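Local atomic coordinates of Ulp1-like SUMO protease (Chaetomium thermophilum, PDB entry 6DG4), a protein that probably cleaves SUMO from its conjugates as a thiol protease of peptidase family C48, the chain here being its C-terminal catalytic domain. Residues 68-72 with 206-211; 19-23 with 236-241; 192-198 with 219-225. One frame throughout, in Å; residues are numbered along the deposited sequence.

Interaction 1: 68-72 with 206-211; sequences AIFYI and TITNAI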
loop_
_atom_site.group_PDB
_atom_site.type_symbol
_atom_site.label_atom_id
_atom_site.label_comp_id
_atom_site.label_asym_id
_atom_site.label_seq_id
_atom_site.Cartn_x
_atom_site.Cartn_y
_atom_site.Cartn_z
ATOM N N ALA A 68 -6.785 1.814 2.051
ATOM C CA ALA A 68 -5.695 2.706 2.419
ATOM C C ALA A 68 -4.680 2.832 1.295
ATOM O O ALA A 68 -4.221 3.937 0.984
ATOM C CB ALA A 68 -5.013 2.191 3.682
ATOM N N ILE A 69 -4.313 1.712 0.674
ATOM C CA ILE A 69 -3.280 1.748 -0.354
ATOM C C ILE A 69 -3.770 2.482 -1.597
ATOM O O ILE A 69 -3.004 3.220 -2.230
ATOM C CB ILE A 69 -2.755 0.327 -0.629
ATOM C CG1 ILE A 69 -2.018 -0.175 0.621
ATOM C CG2 ILE A 69 -1.840 0.321 -1.815
ATOM C CD1 ILE A 69 -1.638 -1.639 0.601
ATOM N N PHE A 70 -5.049 2.328 -1.957
ATOM C CA PHE A 70 -5.592 3.109 -3.065
ATOM C C PHE A 70 -5.503 4.607 -2.778
ATOM O O PHE A 70 -5.236 5.403 -3.685
ATOM C CB PHE A 70 -7.038 2.693 -3.357
ATOM C CG PHE A 70 -7.162 1.580 -4.373
ATOM C CD1 PHE A 70 -6.378 0.439 -4.291
ATOM C CD2 PHE A 70 -8.081 1.673 -5.400
ATOM C CE1 PHE A 70 -6.492 -0.576 -5.238
ATOM C CE2 PHE A 70 -8.202 0.669 -6.335
ATOM C CZ PHE A 70 -7.412 -0.464 -6.248
ATOM N N TYR A 71 -5.709 5.011 -1.520
ATOM C CA TYR A 71 -5.587 6.425 -1.175
ATOM C C TYR A 71 -4.146 6.921 -1.284
ATOM O O TYR A 71 -3.933 8.091 -1.622
ATOM C CB TYR A 71 -6.140 6.704 0.225
ATOM C CG TYR A 71 -7.654 6.842 0.305
ATOM C CD1 TYR A 71 -8.357 7.600 -0.619
ATOM C CD2 TYR A 71 -8.375 6.227 1.318
ATOM C CE1 TYR A 71 -9.724 7.739 -0.547
ATOM C CE2 TYR A 71 -9.759 6.361 1.397
ATOM C CZ TYR A 71 -10.425 7.119 0.456
ATOM O OH TYR A 71 -11.796 7.257 0.521
ATOM N N ILE A 72 -3.153 6.066 -0.993
ATOM C CA ILE A 72 -1.756 6.447 -1.198
ATOM C C ILE A 72 -1.528 6.782 -2.663
ATOM O O ILE A 72 -0.975 7.833 -3.010
ATOM C CB ILE A 72 -0.811 5.314 -0.753
ATOM C CG1 ILE A 72 -1.006 4.968 0.720
ATOM C CG2 ILE A 72 0.645 5.696 -1.017
ATOM C CD1 ILE A 72 -0.260 3.712 1.145
ATOM N N THR A 206 2.323 -3.359 6.112
ATOM C CA THR A 206 2.137 -3.303 4.662
ATOM C C THR A 206 1.676 -1.915 4.226
ATOM O O THR A 206 2.229 -1.333 3.284
ATOM C CB THR A 206 1.147 -4.397 4.243
ATOM O OG1 THR A 206 1.740 -5.686 4.454
ATOM C CG2 THR A 206 0.741 -4.299 2.783
ATOM N N ILE A 207 0.670 -1.358 4.905
ATOM C CA ILE A 207 0.193 -0.020 4.560
ATOM C C ILE A 207 1.295 1.012 4.773
ATOM O O ILE A 207 1.492 1.922 3.957
ATOM C CB ILE A 207 -1.059 0.330 5.387
ATOM C CG1 ILE A 207 -2.262 -0.511 4.965
ATOM C CG2 ILE A 207 -1.386 1.821 5.264
ATOM C CD1 ILE A 207 -3.403 -0.477 5.976
ATOM N N THR A 208 2.000 0.920 5.902
ATOM C CA THR A 208 2.971 1.954 6.243
ATOM C C THR A 208 4.165 1.906 5.301
ATOM O O THR A 208 4.678 2.953 4.887
ATOM C CB THR A 208 3.386 1.815 7.708
ATOM O OG1 THR A 208 2.222 1.870 8.543
ATOM C CG2 THR A 208 4.314 2.945 8.120
ATOM N N ASN A 209 4.615 0.699 4.943
ATOM C CA ASN A 209 5.679 0.571 3.956
ATOM C C ASN A 209 5.238 1.108 2.603
ATOM O O ASN A 209 6.046 1.675 1.859
ATOM C CB ASN A 209 6.135 -0.884 3.847
ATOM C CG ASN A 209 6.965 -1.310 5.037
ATOM O OD1 ASN A 209 7.569 -0.479 5.713
ATOM N ND2 ASN A 209 6.993 -2.604 5.305
ATOM N N ALA A 210 3.960 0.929 2.261
ATOM C CA ALA A 210 3.443 1.476 1.011
ATOM C C ALA A 210 3.453 3.001 1.027
ATOM O O ALA A 210 3.800 3.631 0.019
ATOM C CB ALA A 210 2.042 0.929 0.734
ATOM N N ILE A 211 3.085 3.618 2.159
ATOM C CA ILE A 211 3.178 5.071 2.264
ATOM C C ILE A 211 4.612 5.510 2.015
ATOM O O ILE A 211 4.882 6.420 1.224
ATOM C CB ILE A 211 2.696 5.561 3.642
ATOM C CG1 ILE A 211 1.209 5.288 3.864
ATOM C CG2 ILE A 211 2.993 7.057 3.788
ATOM C CD1 ILE A 211 0.745 5.596 5.284
#
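Ile72 drives its CD1 methyl into the angle between Ala210 and Ile211, and this is the tightly packed part of the contact between helices 62-80 and 202-215. Segments 68-72 and 206-211 run side by side in the same direction, their axes 9.8 Å apart and only 3° from parallel. Ile72 CD1 stands 3.5 Å from Ile211 CG1, closer than carbons usually come, and 3.6 Å from the CB of Ala210; the carbonyl O of Ile207 lies just beyond. The two isoleucine side chains meet at about a right angle, so one end methyl presses on the flank of the other chain. With CG1 anti to its own carbonyl carbon (chi1 -59°) and the chain then extended (chi2 171°), Ile72 spends its full length on reaching the neighbour, while Ala210 is small enough to admit it.

One turn earlier the roles are exchanged. Ala68 offers only a methyl, and the branches of Ile207 close round it, CD1 at 3.9 Å from Ala68 CB and CG2 at nearly the same distance. The looser side is that of Ile69. Its CG1 stays 4.2 Å from Ala210 CB, and its CD1 comes no nearer than 4.2 Å to Thr206 CG2. Even so this side does not face solvent, because Leu129 and Pro131 of strand 127-134 cover Ile69, and Trp138 and Leu140 of strand 137-144 cover Thr206. Thr206 can sit in such an apolar place because its OG1 is hydrogen-bonded to the carbonyl O of Cys202 in its own helix, leaving the methyl for the contact. Apolar packing joins the segments, with no hydrogen bond between them, as suits the buried helical core of the papain-like fold of a C48 cysteine protease.

Interaction 2: 19-23 with 236-241; sequences WRSRV and AAVLLN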
loop_
_atom_site.group_PDB
_atom_site.type_symbol
_atom_site.label_atom_id
_atom_site.label_comp_id
_atom_site.label_asym_id
_atom_site.label_seq_id
_atom_site.Cartn_x
_atom_site.Cartn_y
_atom_site.Cartn_z
ATOM N N TRP A 19 -10.024 14.333 15.982
ATOM C CA TRP A 19 -9.898 13.104 15.206
ATOM C C TRP A 19 -9.934 11.868 16.098
ATOM O O TRP A 19 -10.499 10.839 15.712
ATOM C CB TRP A 19 -8.653 13.145 14.327
ATOM C CG TRP A 19 -8.902 13.887 13.059
ATOM C CD1 TRP A 19 -8.364 15.080 12.692
ATOM C CD2 TRP A 19 -9.770 13.491 11.993
ATOM N NE1 TRP A 19 -8.837 15.451 11.459
ATOM C CE2 TRP A 19 -9.706 14.493 11.009
ATOM C CE3 TRP A 19 -10.594 12.384 11.775
ATOM C CZ2 TRP A 19 -10.427 14.421 9.821
ATOM C CZ3 TRP A 19 -11.307 12.312 10.594
ATOM C CH2 TRP A 19 -11.221 13.325 9.633
ATOM N N ARG A 20 -9.324 11.931 17.283
ATOM C CA ARG A 20 -9.441 10.814 18.214
ATOM C C ARG A 20 -10.903 10.534 18.527
ATOM O O ARG A 20 -11.351 9.380 18.506
ATOM C CB ARG A 20 -8.681 11.115 19.503
ATOM C CG ARG A 20 -7.189 11.157 19.338
ATOM C CD ARG A 20 -6.534 11.806 20.544
ATOM N NE ARG A 20 -6.947 11.188 21.800
ATOM C CZ ARG A 20 -6.831 11.767 22.992
ATOM N NH1 ARG A 20 -6.322 12.989 23.095
ATOM N NH2 ARG A 20 -7.231 11.128 24.083
ATOM N N SER A 21 -11.671 11.590 18.809
ATOM C CA SER A 21 -13.079 11.412 19.131
ATOM C C SER A 21 -13.850 10.853 17.946
ATOM O O SER A 21 -14.749 10.024 18.120
ATOM C CB SER A 21 -13.669 12.753 19.561
ATOM O OG SER A 21 -13.158 13.144 20.820
ATOM N N ARG A 22 -13.518 11.296 16.734
ATOM C CA ARG A 22 -14.222 10.818 15.550
ATOM C C ARG A 22 -13.937 9.344 15.311
ATOM O O ARG A 22 -14.846 8.574 14.975
ATOM C CB ARG A 22 -13.793 11.672 14.361
ATOM C CG ARG A 22 -14.626 11.524 13.123
ATOM C CD ARG A 22 -14.567 12.828 12.350
ATOM N NE ARG A 22 -14.798 12.628 10.932
ATOM C CZ ARG A 22 -14.608 13.564 10.012
ATOM N NH1 ARG A 22 -14.160 14.766 10.368
ATOM N NH2 ARG A 22 -14.845 13.282 8.738
ATOM N N VAL A 23 -12.686 8.930 15.507
ATOM C CA VAL A 23 -12.325 7.526 15.354
ATOM C C VAL A 23 -13.018 6.678 16.410
ATOM O O VAL A 23 -13.546 5.598 16.108
ATOM C CB VAL A 23 -10.793 7.386 15.385
ATOM C CG1 VAL A 23 -10.389 5.947 15.529
ATOM C CG2 VAL A 23 -10.190 7.982 14.119
ATOM N N ALA A 236 -7.479 4.819 10.352
ATOM C CA ALA A 236 -8.922 4.973 10.500
ATOM C C ALA A 236 -9.353 6.399 10.180
ATOM O O ALA A 236 -10.335 6.619 9.460
ATOM C CB ALA A 236 -9.345 4.592 11.918
ATOM N N ALA A 237 -8.628 7.387 10.714
ATOM C CA ALA A 237 -8.955 8.782 10.443
ATOM C C ALA A 237 -8.856 9.102 8.954
ATOM O O ALA A 237 -9.713 9.806 8.405
ATOM C CB ALA A 237 -8.039 9.701 11.253
ATOM N N VAL A 238 -7.804 8.613 8.288
ATOM C CA VAL A 238 -7.658 8.845 6.852
ATOM C C VAL A 238 -8.846 8.268 6.091
ATOM O O VAL A 238 -9.397 8.906 5.184
ATOM C CB VAL A 238 -6.321 8.270 6.347
ATOM C CG1 VAL A 238 -6.281 8.264 4.824
ATOM C CG2 VAL A 238 -5.151 9.071 6.902
ATOM N N LEU A 239 -9.263 7.051 6.444
ATOM C CA LEU A 239 -10.404 6.449 5.764
ATOM C C LEU A 239 -11.673 7.266 5.993
ATOM O O LEU A 239 -12.430 7.528 5.051
ATOM C CB LEU A 239 -10.590 5.000 6.215
ATOM C CG LEU A 239 -9.458 4.041 5.836
ATOM C CD1 LEU A 239 -9.619 2.706 6.527
ATOM C CD2 LEU A 239 -9.358 3.837 4.324
ATOM N N LEU A 240 -11.908 7.710 7.233
ATOM C CA LEU A 240 -13.088 8.522 7.518
ATOM C C LEU A 240 -13.026 9.867 6.806
ATOM O O LEU A 240 -14.063 10.415 6.418
ATOM C CB LEU A 240 -13.216 8.745 9.024
ATOM C CG LEU A 240 -13.488 7.492 9.851
ATOM C CD1 LEU A 240 -13.398 7.795 11.332
ATOM C CD2 LEU A 240 -14.847 6.909 9.502
ATOM N N ASN A 241 -11.814 10.404 6.636
ATOM C CA ASN A 241 -11.593 11.685 5.979
ATOM C C ASN A 241 -11.775 11.606 4.471
ATOM O O ASN A 241 -11.898 12.647 3.817
ATOM C CB ASN A 241 -10.153 12.124 6.282
ATOM C CG ASN A 241 -9.841 13.522 5.801
ATOM O OD1 ASN A 241 -10.436 14.503 6.252
ATOM N ND2 ASN A 241 -8.863 13.626 4.919
HETATM O O HOH W 1 -13.219 14.904 6.461
#
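Val23 and Ala237 bring their CA atoms within 6.1 Å of each other where segments 19-23 and 236-241, on helices 17-27 and 228-241, cross at 82° with their axes 9.8 Å apart. This nearly perpendicular helix packing sets the first helix of the chain against its last. Two alanines, with only a methyl each, let Val23 lie against the helix: Val23 CG1 rests on Ala236 CB at 4.0 Å, and its other methyl, CG2, lies over Ala237. One turn on, Leu240 puts CD1 against the backbone of Arg22 and Val23, and Phe49 of helix 46-50 backs both Ala236 and Leu240.

Trp19 supplies the broad surface. Its CE3 touches Ala237 CB at 3.7 Å, Leu240 CB sits at the ring edge, and Asn241 stands across the far end of the indole with its amide plane 81° from the ring. The indole N-H is spent on Asp247, beyond the contact. Arg22, with CG anti to its backbone N (chi1 -167°) and the chain extended to NE, lies alongside, and Trp19 CH2 is held over the centre of its guanidinium face. The amide of Asn241 is fixed by ND2 bonds to the carbonyls of Gly243 and Lys245. One water then joins the helices, accepting from Arg22 NH2 at 3.2 Å and donating to Asn241 OD1 at 2.8 Å.

Interaction 3: 192-198 with 219-225; sequences QAPRQTN and PAQAYTE. With SO4 (sulfate ion), chain C.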
loop_
_atom_site.group_PDB
_atom_site.type_symbol
_atom_site.label_atom_id
_atom_site.label_comp_id
_atom_site.label_asym_id
_atom_site.label_seq_id
_atom_site.Cartn_x
_atom_site.Cartn_y
_atom_site.Cartn_z
ATOM N N GLN A 192 15.598 -2.347 3.623
ATOM C CA GLN A 192 15.419 -2.530 5.053
ATOM C C GLN A 192 14.131 -1.846 5.485
ATOM O O GLN A 192 13.783 -0.770 4.992
ATOM C CB GLN A 192 16.588 -1.920 5.823
ATOM C CG GLN A 192 16.532 -2.164 7.328
ATOM C CD GLN A 192 17.492 -1.282 8.141
ATOM O OE1 GLN A 192 18.480 -0.727 7.623
ATOM N NE2 GLN A 192 17.195 -1.153 9.433
ATOM N N ALA A 193 13.420 -2.475 6.407
ATOM C CA ALA A 193 12.194 -1.899 6.935
ATOM C C ALA A 193 12.030 -2.374 8.366
ATOM O O ALA A 193 12.683 -3.339 8.782
ATOM C CB ALA A 193 10.981 -2.294 6.083
ATOM N N PRO A 194 11.197 -1.700 9.156
ATOM C CA PRO A 194 11.034 -2.108 10.554
ATOM C C PRO A 194 10.597 -3.559 10.675
ATOM O O PRO A 194 9.824 -4.071 9.863
ATOM C CB PRO A 194 9.960 -1.145 11.071
ATOM C CG PRO A 194 10.193 0.094 10.254
ATOM C CD PRO A 194 10.510 -0.422 8.881
ATOM N N ARG A 195 11.103 -4.219 11.711
ATOM C CA ARG A 195 10.877 -5.640 11.911
ATOM C C ARG A 195 9.571 -5.902 12.646
ATOM O O ARG A 195 9.242 -5.230 13.631
ATOM C CB ARG A 195 12.025 -6.246 12.717
ATOM C CG ARG A 195 11.894 -7.744 12.944
ATOM C CD ARG A 195 13.097 -8.300 13.680
ATOM N NE ARG A 195 14.304 -8.266 12.860
ATOM C CZ ARG A 195 14.598 -9.164 11.923
ATOM N NH1 ARG A 195 13.759 -10.163 11.672
ATOM N NH2 ARG A 195 15.728 -9.059 11.233
ATOM N N GLN A 196 8.860 -6.919 12.174
ATOM C CA GLN A 196 7.647 -7.401 12.803
ATOM C C GLN A 196 7.962 -8.498 13.808
ATOM O O GLN A 196 8.691 -9.449 13.505
ATOM C CB GLN A 196 6.714 -7.968 11.731
ATOM C CG GLN A 196 5.515 -8.701 12.284
ATOM C CD GLN A 196 4.678 -9.330 11.189
ATOM O OE1 GLN A 196 4.463 -8.728 10.139
ATOM N NE2 GLN A 196 4.236 -10.560 11.411
ATOM N N THR A 197 7.434 -8.329 15.021
ATOM C CA THR A 197 7.318 -9.379 16.024
ATOM C C THR A 197 5.910 -9.951 16.072
ATOM O O THR A 197 5.738 -11.168 16.165
ATOM C CB THR A 197 7.645 -8.809 17.410
ATOM O OG1 THR A 197 8.986 -8.309 17.425
ATOM C CG2 THR A 197 7.485 -9.874 18.490
ATOM N N ASN A 198 4.912 -9.072 15.972
ATOM C CA ASN A 198 3.507 -9.416 16.167
ATOM C C ASN A 198 2.846 -9.780 14.842
ATOM O O ASN A 198 2.782 -8.944 13.938
ATOM C CB ASN A 198 2.764 -8.191 16.728
ATOM C CG ASN A 198 3.387 -7.618 17.996
ATOM O OD1 ASN A 198 3.845 -8.346 18.874
ATOM N ND2 ASN A 198 3.367 -6.289 18.105
ATOM N N PRO A 219 11.631 3.583 4.968
ATOM C CA PRO A 219 10.841 3.090 6.109
ATOM C C PRO A 219 11.676 2.738 7.327
ATOM O O PRO A 219 11.202 2.904 8.458
ATOM C CB PRO A 219 10.104 1.870 5.536
ATOM C CG PRO A 219 10.961 1.409 4.405
ATOM C CD PRO A 219 11.541 2.677 3.809
ATOM N N ALA A 220 12.913 2.266 7.127
ATOM C CA ALA A 220 13.776 1.910 8.247
ATOM C C ALA A 220 14.146 3.116 9.096
ATOM O O ALA A 220 14.463 2.956 10.278
ATOM C CB ALA A 220 15.054 1.246 7.728
ATOM N N GLN A 221 14.105 4.313 8.524
ATOM C CA GLN A 221 14.401 5.537 9.249
ATOM C C GLN A 221 13.155 6.198 9.821
ATOM O O GLN A 221 13.284 7.202 10.525
ATOM C CB GLN A 221 15.111 6.525 8.307
ATOM C CG GLN A 221 16.457 6.017 7.814
ATOM C CD GLN A 221 17.121 6.920 6.789
ATOM O OE1 GLN A 221 16.485 7.794 6.201
ATOM N NE2 GLN A 221 18.413 6.703 6.567
ATOM N N ALA A 222 11.961 5.649 9.571
ATOM C CA ALA A 222 10.731 6.415 9.725
ATOM C C ALA A 222 9.790 5.965 10.835
ATOM O O ALA A 222 9.014 6.792 11.314
ATOM C CB ALA A 222 9.940 6.423 8.409
ATOM N N TYR A 223 9.807 4.701 11.255
ATOM C CA TYR A 223 8.799 4.253 12.213
ATOM C C TYR A 223 9.275 2.993 12.924
ATOM O O TYR A 223 10.301 2.403 12.571
ATOM C CB TYR A 223 7.424 4.077 11.538
ATOM C CG TYR A 223 7.266 2.861 10.648
ATOM C CD1 TYR A 223 7.700 2.867 9.323
ATOM C CD2 TYR A 223 6.655 1.714 11.126
ATOM C CE1 TYR A 223 7.546 1.754 8.513
ATOM C CE2 TYR A 223 6.499 0.595 10.329
ATOM C CZ TYR A 223 6.937 0.614 9.026
ATOM O OH TYR A 223 6.757 -0.519 8.258
ATOM N N THR A 224 8.517 2.608 13.959
ATOM C CA THR A 224 8.780 1.410 14.735
ATOM C C THR A 224 7.492 0.614 14.924
ATOM O O THR A 224 6.381 1.140 14.798
ATOM C CB THR A 224 9.303 1.742 16.137
ATOM O OG1 THR A 224 8.219 2.275 16.906
ATOM C CG2 THR A 224 10.442 2.751 16.087
ATOM N N GLU A 225 7.663 -0.664 15.269
ATOM C CA GLU A 225 6.515 -1.521 15.542
ATOM C C GLU A 225 5.666 -0.982 16.692
ATOM O O GLU A 225 4.433 -1.069 16.655
ATOM C CB GLU A 225 6.989 -2.943 15.845
ATOM C CG GLU A 225 5.845 -3.920 16.071
ATOM C CD GLU A 225 6.299 -5.368 16.135
ATOM O OE1 GLU A 225 7.228 -5.662 16.921
ATOM O OE2 GLU A 225 5.720 -6.213 15.407
HETATM S S SO4 C . 15.490 -12.526 9.289
HETATM O O1 SO4 C . 14.193 -12.300 9.921
HETATM O O2 SO4 C . 16.514 -12.694 10.316
HETATM O O3 SO4 C . 15.421 -13.735 8.471
HETATM O O4 SO4 C . 15.831 -11.381 8.447
HETATM O O HOH W 2 8.202 -3.237 7.910
HETATM O O HOH W 3 9.930 -2.313 14.337
HETATM O O HOH W 4 9.910 -5.614 16.274
#
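Pro194 lies over one face of the Tyr223 ring, its CG 3.5 Å from the ring centroid and 12° off the normal, a CH-pi contact that suits a rigid proline and an electron-rich phenol. The two side chains meet at about a right angle. The guanidinium of Arg195 takes a sulfate ion at its edge, NH1 donating to O1 at 2.8 Å; the ion, probably from the crystallisation liquor, is also held by Arg160. The amide of Asn198 and the carboxylate of Glu225 are stacked, their side chains crossing at a slant. The amide ND2 itself bonds to Asp201.

These groups belong to the loops that enter and leave helix 202-215 of the papain-like catalytic domain, and the contact ties the two together. Tyr223 OH bonds to Asn209 on that helix, and a water donates hydrogen bonds to both Tyr223 OH and Pro194 O. At the start of both segments, Pro219 and Ala220 pack their carbons against Gln192 and Ala193.

The polar grip is concentrated on Glu225. Extended from CB to the carboxylate (chi1 -177°), its side chain carries OE2 up to two successive backbone N-H groups, Thr197 N at 2.8 Å and Asn198 N at 3.0 Å. Both meet OE2 on its syn side but from opposite faces of the carboxylate plane, and the bond from Asn198 is nearly straight at 175°. Leucine in place of Glu225 would probably leave both N-H groups without their shared acceptor and the 197-198 backbone freer to move. A water bonded to Arg195 O also donates to Glu225 OE1 at 2.8 Å, and a second links that same carbonyl to Glu225 N, which it meets at 3.0 Å.

Overall arrangement
Interaction 1 sits about 3 Å from the centre of the chain, with the other two some 15 to 16 Å from it, centre to centre. The centres of interactions 2 and 3 are about 24 Å apart, their nearest atoms about 14 Å. Helix 202-215 links interactions 1 and 3: it packs in the first, and the loops at its two ends make the second, so 68-72, 192-198, 206-211 and 219-225 alternate along the chain. The next helix, 228-241, carries 236-241 outward to meet 19-23, a pairing that encloses the others in sequence. Leu239 touches Ala68 and Tyr71, and Asn209 meets Tyr223, so core, N-terminal helix and surface loops form one continuous body of the protease domain.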